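Local coordinates for Lin1840 protein (Listeria innocua serovar 6a, PDB 4ZOC) that probably hydrolyses terminal, non-reducing beta-D-glucosyl residues, releasing beta-D-glucose, as a family 3 glycoside hydrolase involved in beta-1,2-glucan metabolism, at residues W526-G529 and T530-R534; D417-N420 and V421-L425; G313-E317 and G318-E322; L267-W271 and G272-E276. The protein carries 2 engineered substitutions. All coordinates share one frame; numbering follows the deposited sequence.

Contact 1 of 4, residues W526-G529 and T530-R534; sequences WFPG and TEAGR
G529 and A532 are the two ends of a type I beta turn that connects strand 521-524 to helix 532-541 in the family 3 C-terminal domain, with E531 at the N-cap position. A532 N donates to G529 O at 2.9 Å, closing the turn. G529 bends the chain with phi 98° and psi -152°, angles at which a side chain would be jammed against the preceding carbonyl oxygen, so glycine suits the place. Rigid P528 comes just before it and lays its ring alongside the start of the helix: CB meets A532 CA at 3.8 Å and CD meets A532 CB at 3.8 Å. The small methyl of A532 lies 3.2 Å from G529 O. A water that accepts from E531 N at 2.8 Å lies equally near P528 O. The buried T530 hydroxyl is hydrogen-bonded to V99 N. E531 and R534, three residues on, form a salt bridge, and each has a second partner: R364 for the carboxylate, E427 for the guanidinium. R534 NH1 reaches E531 OE1 on its syn side at 3.1 Å, the acceptor lying almost in the guanidinium plane and the N-H pointing nearly straight at it (171°).

Contact 2 of 4, residues D417-N420 and V421-L425; sequences DGIN and VETGL
N420 caps the N terminus of helix 421-426 in the C-terminal domain, and its side chain meets the first turn atom by atom. CB leaves the backbone with CG lodged between N and the carbonyl carbon (chi1 74°), a rotation that folds the amide back over the helix start; CG then lies 3.7 Å from T423 OG1. At the tip OD1 takes two bonds from one residue: T423 N donates at 2.9 Å and T423 OG1 at 2.7 Å, from opposite faces of the amide plane. Threonine suits the third helical position because its hydroxyl, beside its own backbone N, can add to the capping bond. ND2, the other branch, gives one proton to T401 O and is also 2.9 Å from a water that in turn donates to E422 OE1; E422 OE2 pairs with R426. In the backbone, G424 N donates to N420 O at 2.9 Å, and I419 CG2 lies 3.7 Å from G424 N. V421 and E422 pack on L395 of strand 393-397. Asparagine thus serves both needs with a neutral amide: its oxygen takes up an N-H that the first helical turn cannot satisfy from within, while its nitrogen ties the cap to a separate loop.

Contact 3 of 4, residues G313-E317 and G318-E322; sequences GLIEE and GKLSE
L314 and K319 cross at about a right angle where helix 306-316 ends in a Schellman motif, L314 CD2 touching K319 CB at 4.0 Å. The backbone wraps back on itself to bring them together: K319 N donates to L314 O at 2.9 Å, and G318 N donates to I315 O at 3.1 Å. G318 makes the reversal with a positive phi of 75°, which favours glycine. L320 follows with its CB turned in toward the helix, 4.0 Å from L314 CB, a buried apolar pair; L314 also packs on helix 286-295, a setting that suits leucine. I315 and E322 also meet at about a right angle. The gamma methyl CG2 of I315, anti to the backbone N, comes against the aliphatic E322 CB at 3.9 Å, and L15 of helix 15-21 touches both residues. The carboxylate of E322 goes on to K18. On the solvent side, E317 and K319 approach obliquely: the lysine runs out straight and bends only at its last torsion (chi4 78°), turning NZ to E317 OE1 in a salt bridge. Its modelled length is too short to be taken literally, and the same oxygen also pairs with K287. Beyond the turn, S321 is the N-cap of the next helix, its hydroxyl meeting N323 N. L320 O faces back to the old helix, where I315 CA-H points at it almost straight, with 3.5 Å from I315 CA to L320 O.

Contact 4 of 4, residues L267-W271 and G272-E276; sequences LISAW and GAVAE. Engineered in segment 267-271: A270 (natural residue Asp). With BGC (beta-D-glucopyranose), chain G.
W271, G272 and A273 carry a tight turn that follows strand 266-268 of the TIM barrel and leads into the short, weakly bonded helix 273-276. It is a type II beta turn from A270 to A273, closed by A273 N donating to A270 O at 3.0 Å with an almost straight N-H (171°). G272 occupies its third position with a positive phi of 66°, which suits glycine, and its nitrogen lies 3.4 Å from W271 CB. With CG anti to the backbone N, the indole of W271 swings away from the turn and offers one face to the bound glucose, whose C1 stands over the centre of the ring, 3.8 Å from W271 CE2. A273 is small enough for its CB to lie 3.4 Å from A270 O. That carbonyl oxygen has a second donor, S269 OG at 2.8 Å, which comes from the opposite face of its plane to A273 N. Serine here also accepts from a water bound to V274 N, and it meets M302 N. A270, an engineered replacement for the natural aspartate, has its CB 4.1 Å from A273 CB. R572 of the second subunit bonds to W271 O, to the E276 carboxylate and to the glucose. The chemistry is therefore divided: the flat aromatic face of the indole receives the carbon face of the sugar, while E473 and that arginine from across the dimer supply hydrogen bonds to it.

From the N terminus the contacts follow in series, 4, 3, 2, 1, and none nests in or crosses another; each closes a short local bend. In the family 3 N-terminal domain, contact 4 joins a barrel strand to a short helix beside the sugar, and contact 3 links helices 306-316 and 322-338; the centres of contacts 3 and 4 are about 21 Å apart. Contacts 2 and 1, in the C-terminal domain, begin helices 421-426 and 532-541. Although far apart in sequence, these two touch: probable backbone hydrogen bonds join G533 N to I419 O (2.7 Å) and T530 O to I419 N (2.9 Å), so both helix starts are tied together. Contact 3 lies about 53 Å from contact 1, centre to centre.

Contact 1 of 4, residues W526-G529 and T530-R534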
loop_
_atom_site.group_PDB
_atom_site.type_symbol
_atom_site.label_atom_id
_atom_site.label_comp_id
_atom_site.label_asym_id
_atom_site.label_seq_id
_atom_site.Cartn_x
_atom_site.Cartn_y
_atom_site.Cartn_z
ATOM N N TRP A 526 6.829 -22.038 -12.154
ATOM C CA TRP A 526 5.849 -21.900 -11.058
ATOM C C TRP A 526 5.755 -23.274 -10.323
ATOM O O TRP A 526 6.773 -23.909 -10.027
ATOM C CB TRP A 526 4.519 -21.440 -11.592
ATOM C CG TRP A 526 4.582 -20.097 -12.294
ATOM C CD1 TRP A 526 4.422 -19.845 -13.625
ATOM C CD2 TRP A 526 4.678 -18.819 -11.653
ATOM N NE1 TRP A 526 4.455 -18.461 -13.852
ATOM C CE2 TRP A 526 4.573 -17.820 -12.655
ATOM C CE3 TRP A 526 4.797 -18.413 -10.316
ATOM C CZ2 TRP A 526 4.670 -16.415 -12.348
ATOM C CZ3 TRP A 526 4.835 -17.026 -10.027
ATOM C CH2 TRP A 526 4.770 -16.063 -11.047
ATOM N N PHE A 527 4.569 -23.744 -10.000
ATOM C CA PHE A 527 4.424 -25.169 -9.641
ATOM C C PHE A 527 3.520 -25.806 -10.688
ATOM O O PHE A 527 2.361 -25.487 -10.799
ATOM C CB PHE A 527 3.866 -25.307 -8.239
ATOM C CG PHE A 527 4.795 -24.844 -7.164
ATOM C CD1 PHE A 527 6.086 -25.360 -7.035
ATOM C CD2 PHE A 527 4.385 -23.843 -6.256
ATOM C CE1 PHE A 527 6.884 -25.021 -5.955
ATOM C CE2 PHE A 527 5.178 -23.497 -5.232
ATOM C CZ PHE A 527 6.431 -24.071 -5.064
ATOM N N PRO A 528 4.081 -26.707 -11.528
ATOM C CA PRO A 528 3.282 -27.179 -12.667
ATOM C C PRO A 528 2.269 -28.262 -12.339
ATOM O O PRO A 528 1.362 -28.521 -13.176
ATOM C CB PRO A 528 4.309 -27.756 -13.638
ATOM C CG PRO A 528 5.607 -27.162 -13.222
ATOM C CD PRO A 528 5.513 -26.939 -11.711
ATOM N N GLY A 529 2.423 -28.901 -11.170
ATOM C CA GLY A 529 1.531 -30.019 -10.758
ATOM C C GLY A 529 2.149 -31.367 -11.040
ATOM O O GLY A 529 3.365 -31.558 -11.053
ATOM N N THR A 530 1.255 -32.330 -11.252
ATOM C CA THR A 530 1.586 -33.719 -11.347
ATOM C C THR A 530 2.614 -34.044 -12.392
ATOM O O THR A 530 3.492 -34.880 -12.142
ATOM C CB THR A 530 0.268 -34.542 -11.559
ATOM O OG1 THR A 530 -0.610 -34.362 -10.399
ATOM C CG2 THR A 530 0.581 -36.014 -11.772
ATOM N N GLU A 531 2.604 -33.319 -13.513
ATOM C CA GLU A 531 3.537 -33.645 -14.575
ATOM C C GLU A 531 4.782 -32.743 -14.543
ATOM O O GLU A 531 5.521 -32.653 -15.610
ATOM C CB GLU A 531 2.836 -33.589 -15.938
ATOM C CG GLU A 531 1.808 -34.702 -16.106
ATOM C CD GLU A 531 2.426 -36.060 -16.311
ATOM O OE1 GLU A 531 3.101 -36.253 -17.313
ATOM O OE2 GLU A 531 2.147 -36.935 -15.495
ATOM N N ALA A 532 5.026 -32.061 -13.406
ATOM C CA ALA A 532 6.133 -31.062 -13.287
ATOM C C ALA A 532 7.474 -31.415 -14.005
ATOM O O ALA A 532 8.018 -30.629 -14.779
ATOM C CB ALA A 532 6.376 -30.682 -11.838
ATOM N N GLY A 533 8.027 -32.591 -13.735
ATOM C CA GLY A 533 9.337 -32.916 -14.305
ATOM C C GLY A 533 9.292 -33.124 -15.798
ATOM O O GLY A 533 10.320 -32.980 -16.461
ATOM N N ARG A 534 8.137 -33.583 -16.337
ATOM C CA ARG A 534 7.988 -33.837 -17.773
ATOM C C ARG A 534 7.798 -32.505 -18.455
ATOM O O ARG A 534 8.384 -32.256 -19.483
ATOM C CB ARG A 534 6.838 -34.702 -18.093
ATOM C CG ARG A 534 7.000 -36.051 -17.455
ATOM C CD ARG A 534 5.986 -37.061 -17.947
ATOM N NE ARG A 534 6.355 -38.401 -17.458
ATOM C CZ ARG A 534 5.550 -39.255 -16.801
ATOM N NH1 ARG A 534 4.322 -38.958 -16.409
ATOM N NH2 ARG A 534 6.008 -40.430 -16.461
HETATM O O HOH W 1 1.114 -31.036 -14.330
#

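Contact 2 of 4, residues D417-N420 and V421-L425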
loop_
_atom_site.group_PDB
_atom_site.type_symbol
_atom_site.label_atom_id
_atom_site.label_comp_id
_atom_site.label_asym_id
_atom_site.label_seq_id
_atom_site.Cartn_x
_atom_site.Cartn_y
_atom_site.Cartn_z
ATOM N N ASP A 417 2.552 -39.662 -6.982
ATOM C CA ASP A 417 2.099 -39.672 -8.388
ATOM C C ASP A 417 2.689 -38.567 -9.259
ATOM O O ASP A 417 2.485 -38.583 -10.473
ATOM C CB ASP A 417 0.562 -39.495 -8.482
ATOM C CG ASP A 417 -0.262 -40.499 -7.691
ATOM O OD1 ASP A 417 0.012 -41.685 -7.716
ATOM O OD2 ASP A 417 -1.290 -40.070 -7.070
ATOM N N GLY A 418 3.382 -37.600 -8.660
ATOM C CA GLY A 418 3.969 -36.490 -9.353
ATOM C C GLY A 418 5.306 -36.933 -9.946
ATOM O O GLY A 418 5.955 -37.881 -9.487
ATOM N N ILE A 419 5.784 -36.141 -10.890
ATOM C CA ILE A 419 7.039 -36.440 -11.530
ATOM C C ILE A 419 8.018 -35.355 -11.132
ATOM O O ILE A 419 7.836 -34.169 -11.537
ATOM C CB ILE A 419 6.898 -36.485 -13.060
ATOM C CG1 ILE A 419 5.795 -37.467 -13.562
ATOM C CG2 ILE A 419 8.240 -36.791 -13.753
ATOM C CD1 ILE A 419 5.983 -38.886 -13.192
ATOM N N ASN A 420 9.053 -35.717 -10.361
ATOM C CA ASN A 420 10.067 -34.730 -9.977
ATOM C C ASN A 420 11.007 -34.359 -11.133
ATOM O O ASN A 420 10.954 -34.932 -12.263
ATOM C CB ASN A 420 10.758 -35.113 -8.689
ATOM C CG ASN A 420 11.751 -36.270 -8.859
ATOM O OD1 ASN A 420 11.902 -36.809 -9.947
ATOM N ND2 ASN A 420 12.472 -36.576 -7.818
ATOM N N VAL A 421 11.861 -33.349 -10.909
ATOM C CA VAL A 421 12.702 -32.882 -11.982
ATOM C C VAL A 421 13.699 -33.955 -12.437
ATOM O O VAL A 421 13.850 -34.133 -13.636
ATOM C CB VAL A 421 13.408 -31.593 -11.605
ATOM C CG1 VAL A 421 14.306 -31.133 -12.724
ATOM C CG2 VAL A 421 12.353 -30.526 -11.308
ATOM N N GLU A 422 14.379 -34.637 -11.495
ATOM C CA GLU A 422 15.301 -35.685 -11.875
ATOM C C GLU A 422 14.617 -36.745 -12.746
ATOM O O GLU A 422 15.108 -37.093 -13.827
ATOM C CB GLU A 422 15.968 -36.381 -10.661
ATOM C CG GLU A 422 16.844 -37.555 -11.110
ATOM C CD GLU A 422 17.565 -38.277 -9.965
ATOM O OE1 GLU A 422 17.318 -37.965 -8.791
ATOM O OE2 GLU A 422 18.433 -39.122 -10.279
ATOM N N THR A 423 13.465 -37.209 -12.323
ATOM C CA THR A 423 12.760 -38.291 -13.011
ATOM C C THR A 423 12.350 -37.830 -14.406
ATOM O O THR A 423 12.512 -38.565 -15.389
ATOM C CB THR A 423 11.576 -38.792 -12.181
ATOM O OG1 THR A 423 12.064 -39.308 -10.953
ATOM C CG2 THR A 423 10.757 -39.896 -12.919
ATOM N N GLY A 424 11.851 -36.606 -14.501
ATOM C CA GLY A 424 11.447 -36.026 -15.787
ATOM C C GLY A 424 12.661 -35.909 -16.725
ATOM O O GLY A 424 12.607 -36.329 -17.898
ATOM N N LEU A 425 13.792 -35.433 -16.220
ATOM C CA LEU A 425 14.950 -35.239 -17.107
ATOM C C LEU A 425 15.504 -36.584 -17.616
ATOM O O LEU A 425 15.920 -36.698 -18.785
ATOM C CB LEU A 425 16.075 -34.436 -16.373
ATOM C CG LEU A 425 15.824 -32.977 -16.034
ATOM C CD1 LEU A 425 17.165 -32.299 -15.757
ATOM C CD2 LEU A 425 15.085 -32.293 -17.136
HETATM O O HOH W 2 14.738 -38.359 -7.555
#

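Contact 3 of 4, residues G313-E317 and G318-E322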
loop_
_atom_site.group_PDB
_atom_site.type_symbol
_atom_site.label_atom_id
_atom_site.label_comp_id
_atom_site.label_asym_id
_atom_site.label_seq_id
_atom_site.Cartn_x
_atom_site.Cartn_y
_atom_site.Cartn_z
ATOM N N GLY A 313 -33.110 -17.557 19.132
ATOM C CA GLY A 313 -33.365 -16.392 20.010
ATOM C C GLY A 313 -33.629 -15.049 19.266
ATOM O O GLY A 313 -34.519 -14.280 19.647
ATOM N N LEU A 314 -32.822 -14.736 18.231
ATOM C CA LEU A 314 -33.001 -13.532 17.446
ATOM C C LEU A 314 -34.367 -13.458 16.802
ATOM O O LEU A 314 -35.003 -12.399 16.762
ATOM C CB LEU A 314 -31.950 -13.427 16.324
ATOM C CG LEU A 314 -30.546 -13.089 16.838
ATOM C CD1 LEU A 314 -29.459 -13.466 15.805
ATOM C CD2 LEU A 314 -30.344 -11.619 17.226
ATOM N N ILE A 315 -34.815 -14.579 16.255
ATOM C CA ILE A 315 -36.123 -14.611 15.541
ATOM C C ILE A 315 -37.272 -14.555 16.541
ATOM O O ILE A 315 -38.199 -13.765 16.352
ATOM C CB ILE A 315 -36.200 -15.831 14.631
ATOM C CG1 ILE A 315 -35.294 -15.603 13.449
ATOM C CG2 ILE A 315 -37.592 -16.111 14.094
ATOM C CD1 ILE A 315 -35.028 -16.875 12.702
ATOM N N GLU A 316 -37.182 -15.354 17.608
ATOM C CA GLU A 316 -38.205 -15.345 18.692
ATOM C C GLU A 316 -38.311 -13.956 19.309
ATOM O O GLU A 316 -39.418 -13.503 19.606
ATOM C CB GLU A 316 -37.870 -16.356 19.790
ATOM C CG GLU A 316 -38.080 -17.766 19.287
ATOM C CD GLU A 316 -37.860 -18.818 20.336
ATOM O OE1 GLU A 316 -37.131 -18.546 21.322
ATOM O OE2 GLU A 316 -38.392 -19.938 20.117
ATOM N N GLU A 317 -37.186 -13.281 19.517
ATOM C CA GLU A 317 -37.214 -11.953 20.129
ATOM C C GLU A 317 -37.622 -10.830 19.150
ATOM O O GLU A 317 -37.719 -9.697 19.571
ATOM C CB GLU A 317 -35.873 -11.601 20.827
ATOM C CG GLU A 317 -35.454 -12.542 21.905
ATOM C CD GLU A 317 -33.975 -12.475 22.192
ATOM O OE1 GLU A 317 -33.305 -11.523 21.710
ATOM O OE2 GLU A 317 -33.477 -13.375 22.913
ATOM N N GLY A 318 -37.840 -11.129 17.847
ATOM C CA GLY A 318 -38.177 -10.125 16.878
ATOM C C GLY A 318 -37.020 -9.252 16.441
ATOM O O GLY A 318 -37.251 -8.239 15.798
ATOM N N LYS A 319 -35.775 -9.653 16.721
ATOM C CA LYS A 319 -34.626 -8.860 16.248
ATOM C C LYS A 319 -34.256 -9.136 14.785
ATOM O O LYS A 319 -33.572 -8.346 14.144
ATOM C CB LYS A 319 -33.437 -9.087 17.156
ATOM C CG LYS A 319 -33.696 -8.714 18.626
ATOM C CD LYS A 319 -32.473 -8.950 19.476
ATOM C CE LYS A 319 -32.611 -8.354 20.879
ATOM N NZ LYS A 319 -33.459 -9.195 21.788
ATOM N N LEU A 320 -34.726 -10.268 14.249
ATOM C CA LEU A 320 -34.440 -10.721 12.878
ATOM C C LEU A 320 -35.690 -11.344 12.356
ATOM O O LEU A 320 -36.277 -12.165 13.038
ATOM C CB LEU A 320 -33.379 -11.813 12.957
ATOM C CG LEU A 320 -32.074 -11.967 12.166
ATOM C CD1 LEU A 320 -31.838 -13.439 11.888
ATOM C CD2 LEU A 320 -31.945 -11.101 10.936
ATOM N N SER A 321 -36.079 -11.026 11.148
ATOM C CA SER A 321 -37.240 -11.645 10.485
ATOM C C SER A 321 -36.954 -13.069 10.118
ATOM O O SER A 321 -35.932 -13.374 9.505
ATOM C CB SER A 321 -37.534 -10.898 9.203
ATOM O OG SER A 321 -38.685 -11.404 8.526
ATOM N N GLU A 322 -37.875 -13.956 10.454
ATOM C CA GLU A 322 -37.858 -15.307 9.915
ATOM C C GLU A 322 -37.823 -15.335 8.375
ATOM O O GLU A 322 -37.372 -16.309 7.783
ATOM C CB GLU A 322 -39.032 -16.115 10.484
ATOM C CG GLU A 322 -38.831 -17.623 10.352
ATOM C CD GLU A 322 -39.847 -18.437 11.103
ATOM O OE1 GLU A 322 -40.633 -17.855 11.865
ATOM O OE2 GLU A 322 -39.836 -19.666 10.966
HETATM O O HOH W 3 -38.811 -12.274 14.450
#

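Contact 4 of 4, residues L267-W271 and G272-E276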
loop_
_atom_site.group_PDB
_atom_site.type_symbol
_atom_site.label_atom_id
_atom_site.label_comp_id
_atom_site.label_asym_id
_atom_site.label_seq_id
_atom_site.Cartn_x
_atom_site.Cartn_y
_atom_site.Cartn_z
ATOM N N LEU A 267 -24.775 -17.633 -0.800
ATOM C CA LEU A 267 -23.581 -16.906 -0.334
ATOM C C LEU A 267 -23.079 -17.680 0.906
ATOM O O LEU A 267 -23.814 -17.814 1.947
ATOM C CB LEU A 267 -23.931 -15.428 -0.066
ATOM C CG LEU A 267 -22.791 -14.538 0.455
ATOM C CD1 LEU A 267 -21.647 -14.456 -0.570
ATOM C CD2 LEU A 267 -23.287 -13.196 0.841
ATOM N N ILE A 268 -21.890 -18.280 0.802
ATOM C CA ILE A 268 -21.258 -19.050 1.894
ATOM C C ILE A 268 -20.134 -18.220 2.486
ATOM O O ILE A 268 -19.430 -17.477 1.772
ATOM C CB ILE A 268 -20.713 -20.455 1.332
ATOM C CG1 ILE A 268 -20.176 -21.332 2.491
ATOM C CG2 ILE A 268 -19.663 -20.249 0.235
ATOM C CD1 ILE A 268 -19.603 -22.723 2.031
ATOM N N SER A 269 -19.987 -18.285 3.789
ATOM C CA SER A 269 -18.871 -17.661 4.448
ATOM C C SER A 269 -17.590 -18.337 4.140
ATOM O O SER A 269 -17.540 -19.553 3.977
ATOM C CB SER A 269 -19.073 -17.607 5.980
ATOM O OG SER A 269 -18.776 -18.844 6.658
ATOM N N ALA A 270 -16.498 -17.561 4.099
ATOM C CA ALA A 270 -15.189 -18.145 4.266
ATOM C C ALA A 270 -15.122 -18.829 5.657
ATOM O O ALA A 270 -16.008 -18.575 6.550
ATOM C CB ALA A 270 -14.105 -17.100 4.065
ATOM N N TRP A 271 -14.086 -19.664 5.904
ATOM C CA TRP A 271 -14.022 -20.448 7.115
ATOM C C TRP A 271 -13.994 -19.586 8.372
ATOM O O TRP A 271 -13.098 -18.809 8.567
ATOM C CB TRP A 271 -12.845 -21.376 7.119
ATOM C CG TRP A 271 -12.733 -22.330 8.307
ATOM C CD1 TRP A 271 -12.515 -21.996 9.604
ATOM C CD2 TRP A 271 -12.783 -23.757 8.271
ATOM N NE1 TRP A 271 -12.401 -23.104 10.379
ATOM C CE2 TRP A 271 -12.547 -24.209 9.582
ATOM C CE3 TRP A 271 -12.861 -24.689 7.249
ATOM C CZ2 TRP A 271 -12.493 -25.571 9.910
ATOM C CZ3 TRP A 271 -12.858 -26.034 7.576
ATOM C CH2 TRP A 271 -12.630 -26.462 8.882
ATOM N N GLY A 272 -15.020 -19.781 9.222
ATOM C CA GLY A 272 -15.172 -19.065 10.437
ATOM C C GLY A 272 -15.429 -17.555 10.298
ATOM O O GLY A 272 -15.474 -16.876 11.332
ATOM N N ALA A 273 -15.644 -17.015 9.081
ATOM C CA ALA A 273 -15.654 -15.589 8.905
ATOM C C ALA A 273 -16.890 -14.956 9.568
ATOM O O ALA A 273 -16.919 -13.741 9.873
ATOM C CB ALA A 273 -15.664 -15.261 7.417
ATOM N N VAL A 274 -17.938 -15.738 9.779
ATOM C CA VAL A 274 -19.090 -15.187 10.541
ATOM C C VAL A 274 -18.679 -14.860 11.995
ATOM O O VAL A 274 -18.884 -13.739 12.451
ATOM C CB VAL A 274 -20.311 -16.142 10.512
ATOM C CG1 VAL A 274 -21.367 -15.592 11.433
ATOM C CG2 VAL A 274 -20.870 -16.304 9.073
ATOM N N ALA A 275 -18.077 -15.828 12.705
ATOM C CA ALA A 275 -17.610 -15.676 14.089
ATOM C C ALA A 275 -16.538 -14.595 14.189
ATOM O O ALA A 275 -16.456 -13.813 15.143
ATOM C CB ALA A 275 -17.109 -17.026 14.614
ATOM N N GLU A 276 -15.801 -14.457 13.115
ATOM C CA GLU A 276 -14.580 -13.613 13.081
ATOM C C GLU A 276 -14.942 -12.160 12.960
ATOM O O GLU A 276 -14.093 -11.304 13.191
ATOM C CB GLU A 276 -13.610 -14.091 12.015
ATOM C CG GLU A 276 -12.882 -15.375 12.488
ATOM C CD GLU A 276 -12.142 -16.123 11.424
ATOM O OE1 GLU A 276 -11.944 -15.541 10.342
ATOM O OE2 GLU A 276 -11.711 -17.246 11.784
HETATM C C2 BGC G . -8.257 -23.885 9.142
HETATM C C3 BGC G . -8.754 -22.436 8.811
HETATM C C4 BGC G . -8.570 -22.059 7.296
HETATM C C5 BGC G . -9.191 -23.216 6.481
HETATM C C6 BGC G . -9.045 -22.901 5.027
HETATM C C1 BGC G . -8.991 -24.825 8.255
HETATM O O1 BGC G . -8.642 -26.195 8.567
HETATM O O2 BGC G . -8.494 -24.226 10.504
HETATM O O3 BGC G . -8.081 -21.494 9.672
HETATM O O4 BGC G . -9.104 -20.725 6.951
HETATM O O5 BGC G . -8.677 -24.521 6.903
HETATM O O6 BGC G . -7.653 -22.931 4.721
HETATM O O HOH W 4 -18.201 -18.562 9.577
#